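Local structure of inosine-uridine nucleoside N-ribohydrolase (Xanthomonas oryzae pv. oryzae, 4KL0) at residues Ala49-Ala54 against Ala369-Val374; Val191-Arg196 against His205-Leu210; Leu114-Ala119 against Gln257-Lys262; Val63-Gly68 against Ser74-Leu79. The protein probably hydrolyses N-glycosidic bonds of nucleosides and binds calcium on a Rossmann-like alpha/beta fold. All blocks are in the same frame, centred on the assembly; numbering follows the deposited sequence.

Interaction 1. Residues Ala49-Ala54 against Ala369-Val374; sequences AKQLQA and AKAALV
Gln51 and Lys50 of helix 41-54 meet Ala371 and Ala372 in the last turn of helix 358-372, where the CA atoms of Gln51 and Ala372 come within 4.7 Å. So close an approach suits alanine, whose single methyl takes up little of the gap between the two backbones. The Gln51 side chain can be followed outward from its root. Its CB meets the CB of Ala372 at 4.0 Å. With CG anti to the backbone N (chi1 -175°), the chain passes along Ala371, and CG lies 3.9 Å from that residue's CB. A bend at chi2 (63°) then turns the amide against the methyl group, so that CD is 3.4 Å from Ala371 CB. OE1 presses on the backbone as well, 3.3 Å from Ala371 C, but makes no hydrogen bond there. At the other end of the amide, NE2 donates to Asp55 OD2, just beyond the segment in the chain, which limits rotation of the group.

Lys50 runs past the other alanine. Its CG touches Ala372 CB at 3.9 Å, and NZ gives a weak hydrogen bond of 3.4 Å to Ala372 O, while its stronger partner is Leu87 O. Stem and tip of the lysine thus both lie on Ala372, one at its methyl and the other at its carbonyl. Ala372 is the last residue of the helix, a place where a positive charge would be expected to be favourable. This is alanine-mediated helix-helix packing, joining the C-terminal helix to the helix that links strands 28-34 and 58-65 of the Rossmann-like fold.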
loop_
_atom_site.group_PDB
_atom_site.type_symbol
_atom_site.label_atom_id
_atom_site.label_comp_id
_atom_site.label_asym_id
_atom_site.label_seq_id
_atom_site.Cartn_x
_atom_site.Cartn_y
_atom_site.Cartn_z
ATOM N N ALA A 49 1.169 -7.211 -6.412
ATOM C CA ALA A 49 0.137 -6.988 -7.432
ATOM C C ALA A 49 0.540 -7.631 -8.751
ATOM O O ALA A 49 -0.337 -8.111 -9.471
ATOM C CB ALA A 49 -0.156 -5.515 -7.642
ATOM N N LYS A 50 1.826 -7.614 -9.097
ATOM C CA LYS A 50 2.241 -8.281 -10.338
ATOM C C LYS A 50 1.833 -9.735 -10.353
ATOM O O LYS A 50 1.286 -10.196 -11.369
ATOM C CB LYS A 50 3.755 -8.177 -10.544
ATOM C CG LYS A 50 4.333 -9.152 -11.531
ATOM C CD LYS A 50 3.758 -8.951 -12.920
ATOM C CE LYS A 50 4.350 -10.058 -13.821
ATOM N NZ LYS A 50 5.835 -10.251 -13.551
ATOM N N GLN A 51 2.041 -10.450 -9.243
ATOM C CA GLN A 51 1.692 -11.858 -9.212
ATOM C C GLN A 51 0.180 -12.026 -9.185
ATOM O O GLN A 51 -0.376 -12.940 -9.805
ATOM C CB GLN A 51 2.315 -12.571 -8.008
ATOM C CG GLN A 51 2.056 -14.070 -8.049
ATOM C CD GLN A 51 2.670 -14.762 -9.226
ATOM O OE1 GLN A 51 3.653 -14.290 -9.850
ATOM N NE2 GLN A 51 2.089 -15.906 -9.550
ATOM N N LEU A 52 -0.514 -11.165 -8.444
ATOM C CA LEU A 52 -1.956 -11.262 -8.424
ATOM C C LEU A 52 -2.544 -10.998 -9.804
ATOM O O LEU A 52 -3.572 -11.585 -10.145
ATOM C CB LEU A 52 -2.543 -10.334 -7.350
ATOM C CG LEU A 52 -2.207 -10.822 -5.954
ATOM C CD1 LEU A 52 -2.370 -9.618 -4.986
ATOM C CD2 LEU A 52 -3.071 -12.040 -5.477
ATOM N N GLN A 53 -1.933 -10.111 -10.586
ATOM C CA GLN A 53 -2.382 -9.877 -11.959
ATOM C C GLN A 53 -2.049 -11.085 -12.817
ATOM O O GLN A 53 -2.911 -11.568 -13.589
ATOM C CB GLN A 53 -1.697 -8.627 -12.536
ATOM C CG GLN A 53 -2.178 -8.279 -13.927
ATOM C CD GLN A 53 -2.060 -6.820 -14.245
ATOM O OE1 GLN A 53 -2.204 -5.955 -13.340
ATOM N NE2 GLN A 53 -1.736 -6.502 -15.517
ATOM N N ALA A 54 -0.821 -11.572 -12.727
ATOM C CA ALA A 54 -0.449 -12.761 -13.512
ATOM C C ALA A 54 -1.396 -13.925 -13.241
ATOM O O ALA A 54 -1.699 -14.720 -14.151
ATOM C CB ALA A 54 1.004 -13.185 -13.209
ATOM N N ALA A 369 5.517 -12.326 -3.616
ATOM C CA ALA A 369 6.624 -11.471 -4.033
ATOM C C ALA A 369 7.691 -12.277 -4.789
ATOM O O ALA A 369 8.201 -11.841 -5.847
ATOM C CB ALA A 369 7.209 -10.796 -2.895
ATOM N N LYS A 370 7.988 -13.484 -4.314
ATOM C CA LYS A 370 9.010 -14.274 -5.037
ATOM C C LYS A 370 8.550 -14.693 -6.421
ATOM O O LYS A 370 9.348 -14.647 -7.392
ATOM C CB LYS A 370 9.413 -15.542 -4.273
ATOM C CG LYS A 370 10.167 -15.306 -3.004
ATOM C CD LYS A 370 10.267 -16.632 -2.248
ATOM C CE LYS A 370 11.257 -16.575 -1.104
ATOM N NZ LYS A 370 11.445 -17.971 -0.488
ATOM N N ALA A 371 7.279 -15.090 -6.552
ATOM C CA ALA A 371 6.763 -15.500 -7.867
ATOM C C ALA A 371 6.767 -14.316 -8.849
ATOM O O ALA A 371 7.065 -14.472 -10.047
ATOM C CB ALA A 371 5.352 -16.129 -7.727
ATOM N N ALA A 372 6.498 -13.113 -8.321
ATOM C CA ALA A 372 6.378 -11.917 -9.133
ATOM C C ALA A 372 7.737 -11.553 -9.742
ATOM O O ALA A 372 7.788 -10.898 -10.798
ATOM C CB ALA A 372 5.817 -10.732 -8.261
ATOM N N LEU A 373 8.820 -11.933 -9.065
ATOM C CA LEU A 373 10.156 -11.492 -9.464
ATOM C C LEU A 373 10.931 -12.543 -10.258
ATOM O O LEU A 373 12.124 -12.383 -10.451
ATOM C CB LEU A 373 10.969 -11.043 -8.270
ATOM C CG LEU A 373 10.272 -9.953 -7.464
ATOM C CD1 LEU A 373 10.982 -9.768 -6.109
ATOM C CD2 LEU A 373 10.340 -8.675 -8.275
ATOM N N VAL A 374 10.218 -13.541 -10.791
ATOM C CA VAL A 374 10.834 -14.560 -11.643
ATOM C C VAL A 374 11.465 -13.991 -12.894
ATOM O O VAL A 374 10.955 -12.997 -13.430
ATOM C CB VAL A 374 9.826 -15.651 -11.979
ATOM C CG1 VAL A 374 10.281 -16.453 -13.180
ATOM C CG2 VAL A 374 9.681 -16.581 -10.789
#

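Interaction 2. Residues Val191-Arg196 against His205-Leu210; sequences VQPDTR and HAARAL
Pro193 and Thr195 belong to an irregular loop, tightened by an Asx turn, that follows strand 172-178 and lies against Ala207 and Arg208 of helix 204-216. Pro193 does most of the touching. Its CG, the projecting corner of the ring, reaches Ala207 CB at 3.8 Å and the helix backbone at Arg208 N, 3.6 Å away. The same CG is also 3.6 Å from Arg208 CG, and the two side chains cross at about a right angle. A rigid, compact ring suits this place because it fills the space beside a small alanine with no polar group to satisfy.

Arg208 continues outward, extended from CG to NE, until NH2 comes 3.3 Å from Thr195 CG2. The methyl approaches the guanidinium obliquely, without a hydrogen bond.

Between the two touching loop residues, Asp194 turns the other way and organises the chain. Its OD1 accepts from Arg196 N at 2.8 Å, which closes the Asx turn, and from Arg196 NE, also at 2.8 Å, by the syn lone pair and almost straight (175°). Arg196 NH2 bonds to OD2, so the guanidinium grips the carboxylate side-on in a salt bridge. His205, at the start of the helix segment, is a ligand of a second calcium that is not bound to this chain here. The arrangement is an Asx-turn loop packed on a surface helix of the nucleoside hydrolase fold.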
loop_
_atom_site.group_PDB
_atom_site.type_symbol
_atom_site.label_atom_id
_atom_site.label_comp_id
_atom_site.label_asym_id
_atom_site.label_seq_id
_atom_site.Cartn_x
_atom_site.Cartn_y
_atom_site.Cartn_z
ATOM N N VAL A 191 -18.788 7.206 9.807
ATOM C CA VAL A 191 -17.410 6.950 10.198
ATOM C C VAL A 191 -16.554 8.067 9.610
ATOM O O VAL A 191 -16.831 8.555 8.511
ATOM C CB VAL A 191 -16.983 5.583 9.624
ATOM C CG1 VAL A 191 -15.492 5.318 9.857
ATOM C CG2 VAL A 191 -17.814 4.518 10.274
ATOM N N GLN A 192 -15.550 8.500 10.380
ATOM C CA GLN A 192 -14.648 9.545 9.901
ATOM C C GLN A 192 -13.199 9.139 10.155
ATOM O O GLN A 192 -12.878 8.238 10.939
ATOM C CB GLN A 192 -15.004 10.909 10.536
ATOM C CG GLN A 192 -14.832 10.973 11.979
ATOM C CD GLN A 192 -15.378 12.298 12.546
ATOM O OE1 GLN A 192 -15.636 13.253 11.820
ATOM N NE2 GLN A 192 -15.537 12.330 13.840
ATOM N N PRO A 193 -12.260 9.807 9.465
ATOM C CA PRO A 193 -10.881 9.363 9.672
ATOM C C PRO A 193 -10.186 9.839 10.941
ATOM O O PRO A 193 -10.393 11.004 11.353
ATOM C CB PRO A 193 -10.152 10.005 8.478
ATOM C CG PRO A 193 -10.921 11.261 8.224
ATOM C CD PRO A 193 -12.394 10.822 8.413
ATOM N N ASP A 194 -9.360 8.976 11.522
ATOM C CA ASP A 194 -8.460 9.297 12.656
ATOM C C ASP A 194 -7.388 10.262 12.158
ATOM O O ASP A 194 -6.587 9.918 11.260
ATOM C CB ASP A 194 -7.812 8.012 13.180
ATOM C CG ASP A 194 -7.101 8.177 14.549
ATOM O OD1 ASP A 194 -6.501 9.246 14.868
ATOM O OD2 ASP A 194 -7.130 7.187 15.330
ATOM N N THR A 195 -7.305 11.430 12.807
ATOM C CA THR A 195 -6.262 12.390 12.418
ATOM C C THR A 195 -4.846 11.929 12.650
ATOM O O THR A 195 -3.917 12.564 12.113
ATOM C CB THR A 195 -6.428 13.732 13.165
ATOM O OG1 THR A 195 -6.248 13.488 14.571
ATOM C CG2 THR A 195 -7.816 14.245 12.904
ATOM N N ARG A 196 -4.651 10.887 13.455
ATOM C CA ARG A 196 -3.325 10.382 13.808
ATOM C C ARG A 196 -2.777 9.388 12.806
ATOM O O ARG A 196 -1.595 9.099 12.810
ATOM C CB ARG A 196 -3.323 9.760 15.225
ATOM C CG ARG A 196 -3.741 10.790 16.272
ATOM C CD ARG A 196 -4.096 10.074 17.596
ATOM N NE ARG A 196 -5.302 9.267 17.416
ATOM C CZ ARG A 196 -5.811 8.482 18.383
ATOM N NH1 ARG A 196 -5.233 8.414 19.595
ATOM N NH2 ARG A 196 -6.878 7.741 18.122
ATOM N N HIS A 205 -8.356 16.885 5.220
ATOM C CA HIS A 205 -9.637 17.341 4.649
ATOM C C HIS A 205 -10.058 16.445 3.533
ATOM O O HIS A 205 -11.230 16.082 3.452
ATOM C CB HIS A 205 -9.546 18.789 4.155
ATOM C CG HIS A 205 -9.018 19.698 5.217
ATOM N ND1 HIS A 205 -9.638 19.813 6.446
ATOM C CD2 HIS A 205 -7.870 20.409 5.301
ATOM C CE1 HIS A 205 -8.919 20.600 7.227
ATOM N NE2 HIS A 205 -7.849 20.987 6.551
ATOM N N ALA A 206 -9.116 16.068 2.666
ATOM C CA ALA A 206 -9.437 15.046 1.655
ATOM C C ALA A 206 -9.837 13.696 2.267
ATOM O O ALA A 206 -10.732 13.040 1.735
ATOM C CB ALA A 206 -8.255 14.829 0.715
ATOM N N ALA A 207 -9.168 13.256 3.357
ATOM C CA ALA A 207 -9.566 12.011 4.023
ATOM C C ALA A 207 -10.994 12.136 4.578
ATOM O O ALA A 207 -11.784 11.212 4.427
ATOM C CB ALA A 207 -8.654 11.636 5.150
ATOM N N ARG A 208 -11.312 13.253 5.210
ATOM C CA ARG A 208 -12.700 13.409 5.679
ATOM C C ARG A 208 -13.679 13.389 4.491
ATOM O O ARG A 208 -14.768 12.825 4.610
ATOM C CB ARG A 208 -12.836 14.734 6.447
ATOM C CG ARG A 208 -12.084 14.683 7.719
ATOM C CD ARG A 208 -12.093 16.007 8.509
ATOM N NE ARG A 208 -11.527 15.690 9.812
ATOM C CZ ARG A 208 -10.783 16.483 10.555
ATOM N NH1 ARG A 208 -10.503 17.728 10.135
ATOM N NH2 ARG A 208 -10.326 16.000 11.732
ATOM N N ALA A 209 -13.344 14.053 3.404
ATOM C CA ALA A 209 -14.262 14.112 2.264
ATOM C C ALA A 209 -14.478 12.676 1.720
ATOM O O ALA A 209 -15.595 12.293 1.318
ATOM C CB ALA A 209 -13.722 15.013 1.207
ATOM N N LEU A 210 -13.405 11.890 1.662
ATOM C CA LEU A 210 -13.493 10.559 1.062
ATOM C C LEU A 210 -14.326 9.610 1.912
ATOM O O LEU A 210 -15.246 8.955 1.350
ATOM C CB LEU A 210 -12.088 9.980 0.721
ATOM C CG LEU A 210 -12.098 8.586 0.108
ATOM C CD1 LEU A 210 -12.555 8.612 -1.355
ATOM C CD2 LEU A 210 -10.694 7.958 0.207
#

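Interaction 3. Residues Leu114-Ala119 against Gln257-Lys262; sequences LAEGAA and QKNALK
Segment 114-119 curls through helical backbone angles at residues 115-118 without regular helical bonding, and its nearest approach to helix 248-269 is still wide, with 9.1 Å between the CA atoms of Glu116 and Asn259. The contact is therefore a side-chain bridge at the surface of the alpha/beta nucleoside hydrolase fold, joining the loop between helices 104-110 and 133-141 to one of the long helices beside it. Only 98 Å² is buried between the two segments, and Glu116 and Asn259 carry the contact.

Both side chains set out toward the other segment, and each is suited to its side of the gap. Glutamate has the length to span much of the distance; its chain bends at chi2 (79°), which carries the carboxylate across to the helix. Asparagine is shorter and offers an N-H group close to its own backbone. Asn259 ND2 donates to Glu116 OE2 at 2.6 Å, a short separation, and the bond is moderately bent, with an N-H...O angle of 148°. The oxygen is met on its anti side and from outside the carboxylate plane; the bond is likewise tilted from the amide plane, and the two flat groups stand 29° apart. They neither stack nor share a plane.

Glu116 also touches Tyr252, Asp255 and Val256 of the same helix, one to two turns before Asn259. On the helix side, the stem of the asparagine joins in, with Asn259 CB 3.5 Å from Glu116 OE2.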
loop_
_atom_site.group_PDB
_atom_site.type_symbol
_atom_site.label_atom_id
_atom_site.label_comp_id
_atom_site.label_asym_id
_atom_site.label_seq_id
_atom_site.Cartn_x
_atom_site.Cartn_y
_atom_site.Cartn_z
ATOM N N LEU A 114 13.844 8.235 -1.069
ATOM C CA LEU A 114 15.005 7.425 -0.625
ATOM C C LEU A 114 15.990 7.262 -1.785
ATOM O O LEU A 114 15.605 7.057 -2.948
ATOM C CB LEU A 114 14.514 6.066 -0.099
ATOM C CG LEU A 114 13.623 6.137 1.146
ATOM C CD1 LEU A 114 13.048 4.747 1.533
ATOM C CD2 LEU A 114 14.381 6.768 2.269
ATOM N N ALA A 115 17.283 7.352 -1.487
ATOM C CA ALA A 115 18.279 7.328 -2.585
ATOM C C ALA A 115 18.232 6.068 -3.477
ATOM O O ALA A 115 18.519 6.117 -4.701
ATOM C CB ALA A 115 19.664 7.499 -1.987
ATOM N N GLU A 116 17.819 4.948 -2.900
ATOM C CA GLU A 116 17.783 3.678 -3.624
ATOM C C GLU A 116 16.801 3.703 -4.816
ATOM O O GLU A 116 16.936 2.970 -5.812
ATOM C CB GLU A 116 17.406 2.558 -2.641
ATOM C CG GLU A 116 18.414 2.225 -1.559
ATOM C CD GLU A 116 18.455 3.158 -0.368
ATOM O OE1 GLU A 116 17.594 4.062 -0.229
ATOM O OE2 GLU A 116 19.384 3.007 0.458
ATOM N N GLY A 117 15.787 4.564 -4.734
ATOM C CA GLY A 117 14.872 4.656 -5.838
ATOM C C GLY A 117 15.309 5.523 -6.983
ATOM O O GLY A 117 14.711 5.457 -8.036
ATOM N N ALA A 118 16.336 6.355 -6.782
ATOM C CA ALA A 118 16.691 7.331 -7.833
ATOM C C ALA A 118 16.922 6.685 -9.212
ATOM O O ALA A 118 16.393 7.145 -10.221
ATOM C CB ALA A 118 17.892 8.118 -7.413
ATOM N N ALA A 119 17.698 5.610 -9.258
ATOM C CA ALA A 119 18.056 4.977 -10.534
ATOM C C ALA A 119 16.947 4.128 -11.091
ATOM O O ALA A 119 17.090 3.531 -12.172
ATOM C CB ALA A 119 19.304 4.101 -10.345
ATOM N N GLN A 257 14.777 -1.207 2.809
ATOM C CA GLN A 257 14.400 -1.591 4.158
ATOM C C GLN A 257 15.635 -1.653 5.055
ATOM O O GLN A 257 15.649 -1.161 6.187
ATOM C CB GLN A 257 13.634 -2.898 4.175
ATOM C CG GLN A 257 13.382 -3.380 5.590
ATOM C CD GLN A 257 12.393 -2.542 6.350
ATOM O OE1 GLN A 257 11.172 -2.769 6.273
ATOM N NE2 GLN A 257 12.898 -1.543 7.065
ATOM N N LYS A 258 16.700 -2.247 4.532
ATOM C CA LYS A 258 17.869 -2.393 5.396
ATOM C C LYS A 258 18.449 -1.004 5.713
ATOM O O LYS A 258 18.777 -0.756 6.869
ATOM C CB LYS A 258 18.868 -3.382 4.756
ATOM C CG LYS A 258 20.085 -3.671 5.582
ATOM C CD LYS A 258 20.927 -4.676 4.829
ATOM C CE LYS A 258 22.249 -4.814 5.531
ATOM N NZ LYS A 258 23.185 -5.567 4.632
ATOM N N ASN A 259 18.553 -0.106 4.738
ATOM C CA ASN A 259 19.149 1.203 5.018
ATOM C C ASN A 259 18.249 2.073 5.917
ATOM O O ASN A 259 18.754 2.753 6.839
ATOM C CB ASN A 259 19.649 1.887 3.738
ATOM C CG ASN A 259 20.708 1.040 2.990
ATOM O OD1 ASN A 259 21.593 0.411 3.619
ATOM N ND2 ASN A 259 20.623 1.025 1.642
ATOM N N ALA A 260 16.924 2.070 5.692
ATOM C CA ALA A 260 16.000 2.767 6.594
ATOM C C ALA A 260 16.200 2.315 8.045
ATOM O O ALA A 260 16.245 3.131 9.016
ATOM C CB ALA A 260 14.523 2.515 6.155
ATOM N N LEU A 261 16.348 1.013 8.241
ATOM C CA LEU A 261 16.444 0.490 9.578
ATOM C C LEU A 261 17.826 0.840 10.205
ATOM O O LEU A 261 17.924 1.142 11.414
ATOM C CB LEU A 261 16.220 -0.999 9.556
ATOM C CG LEU A 261 15.898 -1.443 10.961
ATOM C CD1 LEU A 261 14.582 -0.784 11.472
ATOM C CD2 LEU A 261 15.821 -2.965 10.995
ATOM N N LYS A 262 18.836 0.810 9.341
ATOM C CA LYS A 262 20.204 1.183 9.741
ATOM C C LYS A 262 20.194 2.626 10.220
ATOM O O LYS A 262 20.722 2.952 11.300
ATOM C CB LYS A 262 21.148 1.030 8.548
ATOM C CG LYS A 262 22.593 1.521 8.771
ATOM C CD LYS A 262 23.478 1.155 7.541
ATOM C CE LYS A 262 24.939 1.583 7.785
ATOM N NZ LYS A 262 25.667 2.110 6.564
#

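Interaction 4. Residues Val63-Gly68 against Ser74-Leu79; sequences VVVTLG and SQRAQL
Leu67 lays its CD2 methyl over one face of the Arg76 guanidinium, 3.6 Å above the plane and displaced toward the rim, with NH2 the closest atom. In the plane of that group, Arg76 NE donates to Leu67 O at 2.8 Å in a nearly straight bond (169°). Leucine suits this place because its branched apolar end can cover a flat guanidinium face while its carbonyl takes the N-H. The remaining nitrogens bond to further backbone carbonyls: NH1 to Pro36 O, NH2 to His110 O and Lys112 O. A single buried arginine can thereby tie several chain segments together.

The contact closes the start of a beta-alpha-beta unit, in which strand 58-65 turns into helix 70-86 before strand 93-96. Leu67 lies in that turn, its side chain about 7 Å from the bound calcium ion and against Asp35, one of its ligands.

Earlier, on the strand itself, Val65 sets its two methyls against consecutive helix residues. Its CG1, anti to the backbone N (chi1 173°), reaches Arg76 CB at 3.4 Å, while CG2 rests on Ala77 CB at 4.0 Å, where a small methyl lets strand and helix draw together. Thr66 O, buried with no hydrogen-bond partner, lies 3.4 Å from Arg76 CD.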
loop_
_atom_site.group_PDB
_atom_site.type_symbol
_atom_site.label_atom_id
_atom_site.label_comp_id
_atom_site.label_asym_id
_atom_site.label_seq_id
_atom_site.Cartn_x
_atom_site.Cartn_y
_atom_site.Cartn_z
ATOM N N VAL A 63 -2.715 4.134 -11.775
ATOM C CA VAL A 63 -2.117 4.466 -10.488
ATOM C C VAL A 63 -1.931 5.976 -10.415
ATOM O O VAL A 63 -1.362 6.597 -11.329
ATOM C CB VAL A 63 -0.756 3.744 -10.394
ATOM C CG1 VAL A 63 -0.047 4.108 -9.126
ATOM C CG2 VAL A 63 -0.963 2.241 -10.445
ATOM N N VAL A 64 -2.420 6.607 -9.357
ATOM C CA VAL A 64 -2.223 8.044 -9.204
ATOM C C VAL A 64 -1.380 8.260 -7.931
ATOM O O VAL A 64 -1.634 7.675 -6.897
ATOM C CB VAL A 64 -3.537 8.789 -9.117
ATOM C CG1 VAL A 64 -3.277 10.259 -8.934
ATOM C CG2 VAL A 64 -4.376 8.537 -10.432
ATOM N N VAL A 65 -0.341 9.059 -8.051
ATOM C CA VAL A 65 0.726 9.128 -7.018
ATOM C C VAL A 65 0.649 10.466 -6.274
ATOM O O VAL A 65 0.548 11.568 -6.891
ATOM C CB VAL A 65 2.114 9.018 -7.723
ATOM C CG1 VAL A 65 3.243 9.254 -6.758
ATOM C CG2 VAL A 65 2.252 7.638 -8.397
ATOM N N THR A 66 0.785 10.409 -4.945
ATOM C CA THR A 66 0.696 11.618 -4.132
ATOM C C THR A 66 1.929 11.710 -3.225
ATOM O O THR A 66 2.862 10.936 -3.412
ATOM C CB THR A 66 -0.663 11.670 -3.356
ATOM O OG1 THR A 66 -0.874 12.941 -2.719
ATOM C CG2 THR A 66 -0.778 10.562 -2.290
ATOM N N LEU A 67 1.951 12.709 -2.344
ATOM C CA LEU A 67 2.916 13.005 -1.271
ATOM C C LEU A 67 4.090 13.843 -1.798
ATOM O O LEU A 67 4.928 13.332 -2.563
ATOM C CB LEU A 67 3.457 11.720 -0.544
ATOM C CG LEU A 67 4.243 12.018 0.731
ATOM C CD1 LEU A 67 3.276 12.423 1.885
ATOM C CD2 LEU A 67 4.903 10.695 1.138
ATOM N N GLY A 68 4.075 15.123 -1.418
ATOM C CA GLY A 68 5.070 16.101 -1.822
ATOM C C GLY A 68 4.469 17.170 -2.729
ATOM O O GLY A 68 3.293 17.140 -3.126
ATOM N N SER A 74 5.975 13.958 -9.102
ATOM C CA SER A 74 6.456 13.401 -10.383
ATOM C C SER A 74 7.614 12.433 -10.216
ATOM O O SER A 74 7.656 11.394 -10.884
ATOM C CB SER A 74 6.846 14.532 -11.352
ATOM O OG SER A 74 5.648 15.189 -11.826
ATOM N N GLN A 75 8.534 12.721 -9.284
ATOM C CA GLN A 75 9.645 11.798 -9.033
ATOM C C GLN A 75 9.085 10.444 -8.542
ATOM O O GLN A 75 9.524 9.395 -8.970
ATOM C CB GLN A 75 10.659 12.362 -8.005
ATOM C CG GLN A 75 11.247 13.715 -8.349
ATOM C CD GLN A 75 11.737 13.748 -9.780
ATOM O OE1 GLN A 75 12.478 12.854 -10.230
ATOM N NE2 GLN A 75 11.279 14.765 -10.540
ATOM N N ARG A 76 8.113 10.485 -7.637
ATOM C CA ARG A 76 7.507 9.256 -7.153
ATOM C C ARG A 76 6.802 8.515 -8.273
ATOM O O ARG A 76 6.924 7.301 -8.348
ATOM C CB ARG A 76 6.539 9.545 -5.995
ATOM C CG ARG A 76 7.172 10.130 -4.778
ATOM C CD ARG A 76 6.147 10.157 -3.602
ATOM N NE ARG A 76 6.565 11.096 -2.567
ATOM C CZ ARG A 76 7.580 10.918 -1.736
ATOM N NH1 ARG A 76 8.342 9.776 -1.792
ATOM N NH2 ARG A 76 7.857 11.858 -0.829
ATOM N N ALA A 77 6.103 9.239 -9.159
ATOM C CA ALA A 77 5.388 8.604 -10.242
ATOM C C ALA A 77 6.374 7.954 -11.235
ATOM O O ALA A 77 6.134 6.880 -11.723
ATOM C CB ALA A 77 4.501 9.649 -10.978
ATOM N N GLN A 78 7.466 8.637 -11.525
ATOM C CA GLN A 78 8.509 8.084 -12.359
ATOM C C GLN A 78 9.082 6.842 -11.731
ATOM O O GLN A 78 9.364 5.870 -12.436
ATOM C CB GLN A 78 9.606 9.097 -12.583
ATOM C CG GLN A 78 9.151 10.273 -13.514
ATOM C CD GLN A 78 10.222 11.327 -13.599
ATOM O OE1 GLN A 78 11.394 10.999 -13.792
ATOM N NE2 GLN A 78 9.851 12.593 -13.430
ATOM N N LEU A 79 9.299 6.840 -10.412
ATOM C CA LEU A 79 9.738 5.601 -9.784
ATOM C C LEU A 79 8.712 4.445 -9.869
ATOM O O LEU A 79 9.076 3.323 -10.127
ATOM C CB LEU A 79 10.128 5.874 -8.330
ATOM C CG LEU A 79 10.510 4.686 -7.477
ATOM C CD1 LEU A 79 11.443 5.175 -6.478
ATOM C CD2 LEU A 79 9.264 4.087 -6.781
#

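Overall arrangement
From the N terminus, the chain first leaves residues 49-54, whose partner comes only at the C-terminal end, so interaction 1 encloses all the others. Interaction 4 is the first to close, a short loop within one beta-alpha-beta unit. Residues 114-119 then open interaction 3, and interaction 2 forms and closes inside its span before residues 257-262 complete it; no two of the loops cross. Interactions 3 and 4 touch, with Gly117 CA 3.5 Å from Leu79 CD1, whereas interactions 1 and 2 stand on opposite sides of the chain's centre, about 32 Å between centres. The joins are last helix to helix 41-54, strand 58-65 to its crossover helix, and two loops to helices 204-216 and 248-269.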